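PDB 7DRY: CMP/dCMP-type deaminase domain-containing protein from Aspergillus oryzae RIB40, which binds zinc and probably catalyses a hydrolytic deamination step in riboflavin biosynthesis, as expected of a Rib2 deaminase with the cytidine deaminase fold. Local coordinates for residues L13-R27 with R165-N177. Sequence-based numbering, arbitrary orientation. Where two conformers were deposited one is given.
Sequences LSLAEKSPPRPTNFR and REILEVAVAGHEN. With SO4 (sulfate ion), chain D.
In this deaminase of the CDA fold, the C-terminal end of helix 164-171 is met by the loop that leads from helix 5-16 into strand 29-36, and R27 ties the two together. Its backbone N donates to A171 O at 2.9 Å. The side chain, bent at chi3 (79°), brings NH1 to V170 O at 2.9 Å; A173 N reaches that oxygen from the opposite face of its plane. NE and NH2 both grip S19 O within the guanidinium plane, which fixes the rotation of the group and joins the turn A16-S19, at the end of helix 5-16, to the end of helix 164-171. Beside these polar bonds the helices themselves meet through L13, whose CD1 lies 3.7 Å from V170 CB, while A16 CB touches V170 CG1. Beyond helix 164-171, in the turn V172-H175, H175 NE2 donates to N25 O (2.6 Å, 153°), and E181 binds ND1 of the same ring, so both ring nitrogens are engaged. The CE1 edge of H175 points at the face of F26 in a T-shaped stack, planes at 89° and CE1 to F26 CZ 3.7 Å; V172 CG1 approaches F26 CE2 obliquely. F140 packs against both rings, edge-to-face with F26, and the F26 side chain lies about 6 Å from that of the zinc ligand H61. A water accepts from G174 N and lies 2.9 Å from both N25 OD1 and A171 O.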
loop_
_atom_site.group_PDB
_atom_site.type_symbol
_atom_site.label_atom_id
_atom_site.label_comp_id
_atom_site.label_asym_id
_atom_site.label_seq_id
_atom_site.Cartn_x
_atom_site.Cartn_y
_atom_site.Cartn_z
ATOM N N LEU A 13 -3.991 1.513 -9.357
ATOM C CA LEU A 13 -3.607 0.614 -10.441
ATOM C C LEU A 13 -2.874 1.367 -11.548
ATOM O O LEU A 13 -1.907 0.851 -12.121
ATOM C CB LEU A 13 -4.831 -0.132 -10.973
ATOM C CG LEU A 13 -4.564 -1.355 -11.846
ATOM C CD1 LEU A 13 -3.712 -2.382 -11.098
ATOM C CD2 LEU A 13 -5.891 -1.954 -12.270
ATOM N N SER A 14 -3.297 2.597 -11.842
ATOM C CA SER A 14 -2.580 3.399 -12.826
ATOM C C SER A 14 -1.146 3.658 -12.378
ATOM O O SER A 14 -0.218 3.643 -13.197
ATOM C CB SER A 14 -3.322 4.713 -13.026
ATOM O OG SER A 14 -4.508 4.469 -13.753
ATOM N N LEU A 15 -0.950 3.916 -11.079
ATOM C CA LEU A 15 0.401 4.063 -10.540
ATOM C C LEU A 15 1.195 2.775 -10.695
ATOM O O LEU A 15 2.369 2.802 -11.074
ATOM C CB LEU A 15 0.337 4.449 -9.061
ATOM C CG LEU A 15 -0.042 5.907 -8.819
ATOM C CD1 LEU A 15 -0.381 6.108 -7.360
ATOM C CD2 LEU A 15 1.098 6.835 -9.236
ATOM N N ALA A 16 0.565 1.633 -10.397
ATOM C CA ALA A 16 1.237 0.345 -10.519
ATOM C C ALA A 16 1.765 0.120 -11.925
ATOM O O ALA A 16 2.795 -0.539 -12.105
ATOM C CB ALA A 16 0.261 -0.771 -10.148
ATOM N N GLU A 17 1.062 0.641 -12.930
ATOM C CA GLU A 17 1.468 0.446 -14.316
ATOM C C GLU A 17 2.732 1.213 -14.669
ATOM O O GLU A 17 3.341 0.927 -15.709
ATOM C CB GLU A 17 0.297 0.812 -15.234
ATOM C CG GLU A 17 -0.869 -0.133 -15.026
ATOM C CD GLU A 17 -2.149 0.334 -15.657
ATOM O OE1 GLU A 17 -2.153 1.420 -16.258
ATOM O OE2 GLU A 17 -3.152 -0.400 -15.541
ATOM N N LYS A 18 3.150 2.152 -13.822
ATOM C CA LYS A 18 4.425 2.822 -14.007
ATOM C C LYS A 18 5.595 1.934 -13.606
ATOM O O LYS A 18 6.730 2.221 -13.997
ATOM C CB LYS A 18 4.450 4.126 -13.199
ATOM C CG LYS A 18 3.353 5.132 -13.601
ATOM C CD LYS A 18 3.560 6.467 -12.895
ATOM C CE LYS A 18 2.368 7.408 -13.103
ATOM N NZ LYS A 18 2.621 8.779 -12.551
ATOM N N SER A 19 5.341 0.869 -12.855
ATOM C CA SER A 19 6.418 0.012 -12.386
ATOM C C SER A 19 6.953 -0.836 -13.537
ATOM O O SER A 19 6.175 -1.333 -14.358
ATOM C CB SER A 19 5.892 -0.914 -11.292
ATOM O OG SER A 19 6.911 -1.785 -10.822
ATOM N N PRO A 20 8.268 -1.023 -13.621
ATOM C CA PRO A 20 8.838 -1.861 -14.678
ATOM C C PRO A 20 8.464 -3.316 -14.459
ATOM O O PRO A 20 8.624 -3.845 -13.348
ATOM C CB PRO A 20 10.352 -1.660 -14.504
ATOM C CG PRO A 20 10.516 -1.269 -13.069
ATOM C CD PRO A 20 9.298 -0.450 -12.739
ATOM N N PRO A 21 7.931 -3.988 -15.478
ATOM C CA PRO A 21 7.673 -5.428 -15.341
ATOM C C PRO A 21 8.988 -6.183 -15.233
ATOM O O PRO A 21 9.901 -5.986 -16.036
ATOM C CB PRO A 21 6.924 -5.784 -16.631
ATOM C CG PRO A 21 6.373 -4.472 -17.129
ATOM C CD PRO A 21 7.400 -3.451 -16.740
ATOM N N ARG A 22 9.089 -7.020 -14.214
ATOM C CA ARG A 22 10.254 -7.851 -13.973
ATOM C C ARG A 22 9.779 -9.260 -13.658
ATOM O O ARG A 22 8.633 -9.458 -13.236
ATOM C CB ARG A 22 11.074 -7.308 -12.792
ATOM C CG ARG A 22 11.671 -5.926 -13.023
ATOM C CD ARG A 22 12.952 -6.006 -13.840
ATOM N NE ARG A 22 13.608 -4.707 -13.964
ATOM C CZ ARG A 22 13.421 -3.865 -14.977
ATOM N NH1 ARG A 22 14.063 -2.704 -15.006
ATOM N NH2 ARG A 22 12.592 -4.185 -15.964
ATOM N N PRO A 23 10.631 -10.266 -13.861
ATOM C CA PRO A 23 10.204 -11.647 -13.588
ATOM C C PRO A 23 9.825 -11.904 -12.144
ATOM O O PRO A 23 9.098 -12.865 -11.873
ATOM C CB PRO A 23 11.424 -12.485 -14.000
ATOM C CG PRO A 23 12.178 -11.615 -14.944
ATOM C CD PRO A 23 11.969 -10.210 -14.475
ATOM N N THR A 24 10.289 -11.086 -11.200
ATOM C CA THR A 24 10.122 -11.410 -9.789
ATOM C C THR A 24 9.515 -10.281 -8.965
ATOM O O THR A 24 9.535 -10.360 -7.733
ATOM C CB THR A 24 11.463 -11.813 -9.174
ATOM O OG1 THR A 24 12.301 -10.655 -9.101
ATOM C CG2 THR A 24 12.144 -12.872 -10.028
ATOM N N ASN A 25 9.014 -9.229 -9.588
ATOM C CA ASN A 25 8.398 -8.158 -8.822
ATOM C C ASN A 25 6.876 -8.248 -8.890
ATOM O O ASN A 25 6.297 -9.025 -9.652
ATOM C CB ASN A 25 8.934 -6.778 -9.230
ATOM C CG ASN A 25 8.426 -6.309 -10.586
ATOM O OD1 ASN A 25 7.854 -7.082 -11.362
ATOM N ND2 ASN A 25 8.649 -5.029 -10.884
ATOM N N PHE A 26 6.232 -7.475 -8.029
ATOM C CA PHE A 26 4.779 -7.366 -7.996
ATOM C C PHE A 26 4.459 -5.891 -8.146
ATOM O O PHE A 26 4.764 -5.091 -7.257
ATOM C CB PHE A 26 4.227 -7.938 -6.689
ATOM C CG PHE A 26 4.216 -9.441 -6.655
ATOM C CD1 PHE A 26 5.383 -10.154 -6.420
ATOM C CD2 PHE A 26 3.043 -10.139 -6.880
ATOM C CE1 PHE A 26 5.376 -11.549 -6.407
ATOM C CE2 PHE A 26 3.025 -11.530 -6.867
ATOM C CZ PHE A 26 4.190 -12.233 -6.628
ATOM N N ARG A 27 3.869 -5.540 -9.283
ATOM C CA ARG A 27 3.642 -4.150 -9.655
ATOM C C ARG A 27 2.400 -3.637 -8.945
ATOM O O ARG A 27 1.279 -4.049 -9.267
ATOM C CB ARG A 27 3.501 -4.044 -11.167
ATOM C CG ARG A 27 4.765 -4.476 -11.876
ATOM C CD ARG A 27 4.492 -4.749 -13.326
ATOM N NE ARG A 27 4.404 -3.529 -14.121
ATOM C CZ ARG A 27 3.407 -3.250 -14.962
ATOM N NH1 ARG A 27 2.380 -4.083 -15.095
ATOM N NH2 ARG A 27 3.452 -2.144 -15.680
ATOM N N ARG A 165 -9.086 -9.171 -10.661
ATOM C CA ARG A 165 -8.380 -9.704 -11.818
ATOM C C ARG A 165 -7.420 -8.674 -12.397
ATOM O O ARG A 165 -6.259 -8.989 -12.676
ATOM C CB ARG A 165 -9.352 -10.218 -12.878
ATOM C CG ARG A 165 -8.604 -10.736 -14.086
ATOM C CD ARG A 165 -9.439 -11.549 -15.040
ATOM N NE ARG A 165 -8.595 -11.934 -16.164
ATOM C CZ ARG A 165 -9.043 -12.374 -17.330
ATOM N NH1 ARG A 165 -10.350 -12.511 -17.539
ATOM N NH2 ARG A 165 -8.175 -12.679 -18.286
ATOM N N GLU A 166 -7.882 -7.429 -12.565
ATOM C CA GLU A 166 -7.027 -6.394 -13.140
ATOM C C GLU A 166 -5.836 -6.090 -12.245
ATOM O O GLU A 166 -4.723 -5.869 -12.738
ATOM C CB GLU A 166 -7.834 -5.119 -13.382
ATOM C CG GLU A 166 -8.818 -5.253 -14.524
ATOM C CD GLU A 166 -9.808 -4.113 -14.554
ATOM O OE1 GLU A 166 -9.494 -3.071 -15.166
ATOM O OE2 GLU A 166 -10.891 -4.260 -13.944
ATOM N N ILE A 167 -6.054 -6.059 -10.928
ATOM C CA ILE A 167 -4.950 -5.824 -10.000
ATOM C C ILE A 167 -3.881 -6.899 -10.154
ATOM O O ILE A 167 -2.684 -6.598 -10.204
ATOM C CB ILE A 167 -5.483 -5.736 -8.563
ATOM C CG1 ILE A 167 -6.191 -4.398 -8.367
ATOM C CG2 ILE A 167 -4.352 -5.924 -7.542
ATOM C CD1 ILE A 167 -6.986 -4.323 -7.066
ATOM N N LEU A 168 -4.300 -8.161 -10.267
ATOM C CA LEU A 168 -3.342 -9.258 -10.388
ATOM C C LEU A 168 -2.664 -9.259 -11.750
ATOM O O LEU A 168 -1.451 -9.480 -11.837
ATOM C CB LEU A 168 -4.045 -10.593 -10.136
ATOM C CG LEU A 168 -4.492 -10.796 -8.690
ATOM C CD1 LEU A 168 -5.471 -11.944 -8.586
ATOM C CD2 LEU A 168 -3.280 -11.035 -7.796
ATOM N N GLU A 169 -3.427 -9.015 -12.823
ATOM C CA GLU A 169 -2.833 -8.995 -14.162
ATOM C C GLU A 169 -1.727 -7.957 -14.255
ATOM O O GLU A 169 -0.672 -8.212 -14.848
ATOM C CB GLU A 169 -3.888 -8.709 -15.234
ATOM C CG GLU A 169 -5.018 -9.746 -15.354
ATOM C CD GLU A 169 -4.639 -10.996 -16.106
ATOM O OE1 GLU A 169 -3.458 -11.157 -16.475
ATOM O OE2 GLU A 169 -5.543 -11.821 -16.336
ATOM N N VAL A 170 -1.959 -6.770 -13.696
ATOM C CA VAL A 170 -0.925 -5.745 -13.682
ATOM C C VAL A 170 0.231 -6.179 -12.791
ATOM O O VAL A 170 1.405 -6.090 -13.175
ATOM C CB VAL A 170 -1.529 -4.405 -13.232
ATOM C CG1 VAL A 170 -0.424 -3.387 -12.922
ATOM C CG2 VAL A 170 -2.505 -3.876 -14.293
ATOM N N ALA A 171 -0.087 -6.695 -11.604
ATOM C CA ALA A 171 0.948 -7.002 -10.622
ATOM C C ALA A 171 1.988 -7.971 -11.169
ATOM O O ALA A 171 3.193 -7.786 -10.953
ATOM C CB ALA A 171 0.316 -7.576 -9.359
ATOM N N VAL A 172 1.553 -9.031 -11.850
ATOM C CA VAL A 172 2.462 -10.102 -12.266
ATOM C C VAL A 172 2.805 -10.030 -13.759
ATOM O O VAL A 172 3.220 -11.035 -14.346
ATOM C CB VAL A 172 1.965 -11.497 -11.852
ATOM C CG1 VAL A 172 1.736 -11.556 -10.344
ATOM C CG2 VAL A 172 0.702 -11.869 -12.618
ATOM N N ALA A 173 2.670 -8.853 -14.371
ATOM C CA ALA A 173 2.870 -8.697 -15.810
ATOM C C ALA A 173 4.232 -9.192 -16.275
ATOM O O ALA A 173 4.365 -9.660 -17.411
ATOM C CB ALA A 173 2.741 -7.217 -16.167
ATOM N N GLY A 174 5.256 -9.071 -15.436
ATOM C CA GLY A 174 6.581 -9.489 -15.839
ATOM C C GLY A 174 6.902 -10.950 -15.627
ATOM O O GLY A 174 8.005 -11.387 -15.974
ATOM N N HIS A 175 5.967 -11.728 -15.086
ATOM C CA HIS A 175 6.238 -13.112 -14.722
ATOM C C HIS A 175 6.063 -14.048 -15.907
ATOM O O HIS A 175 5.240 -13.815 -16.795
ATOM C CB HIS A 175 5.297 -13.565 -13.612
ATOM C CG HIS A 175 5.478 -12.821 -12.329
ATOM N ND1 HIS A 175 4.936 -13.253 -11.139
ATOM C CD2 HIS A 175 6.138 -11.673 -12.050
ATOM C CE1 HIS A 175 5.249 -12.397 -10.181
ATOM N NE2 HIS A 175 5.975 -11.428 -10.707
ATOM N N GLU A 176 6.822 -15.145 -15.869
ATOM C CA GLU A 176 6.816 -16.128 -16.949
ATOM C C GLU A 176 5.421 -16.688 -17.199
ATOM O O GLU A 176 4.943 -16.711 -18.340
ATOM C CB GLU A 176 7.788 -17.254 -16.607
ATOM C CG GLU A 176 9.242 -16.831 -16.627
ATOM C CD GLU A 176 9.896 -17.094 -17.965
ATOM O OE1 GLU A 176 11.097 -16.786 -18.114
ATOM O OE2 GLU A 176 9.204 -17.610 -18.869
ATOM N N ASN A 177 4.759 -17.175 -16.155
ATOM C CA ASN A 177 3.456 -17.796 -16.376
ATOM C C ASN A 177 2.371 -16.984 -15.693
ATOM O O ASN A 177 1.645 -17.481 -14.825
ATOM C CB ASN A 177 3.458 -19.266 -15.961
ATOM C CG ASN A 177 4.636 -20.018 -16.540
ATOM O OD1 ASN A 177 4.707 -20.244 -17.752
ATOM N ND2 ASN A 177 5.569 -20.409 -15.682
HETATM S S SO4 D . 5.513 10.240 -14.374
HETATM O O1 SO4 D . 5.985 11.268 -13.451
HETATM O O2 SO4 D . 5.910 10.592 -15.735
HETATM O O3 SO4 D . 4.058 10.146 -14.303
HETATM O O4 SO4 D . 6.099 8.952 -14.015
HETATM O O HOH W 1 5.483 -8.154 -12.726
HETATM O O HOH W 2 -1.420 -4.188 -8.780
#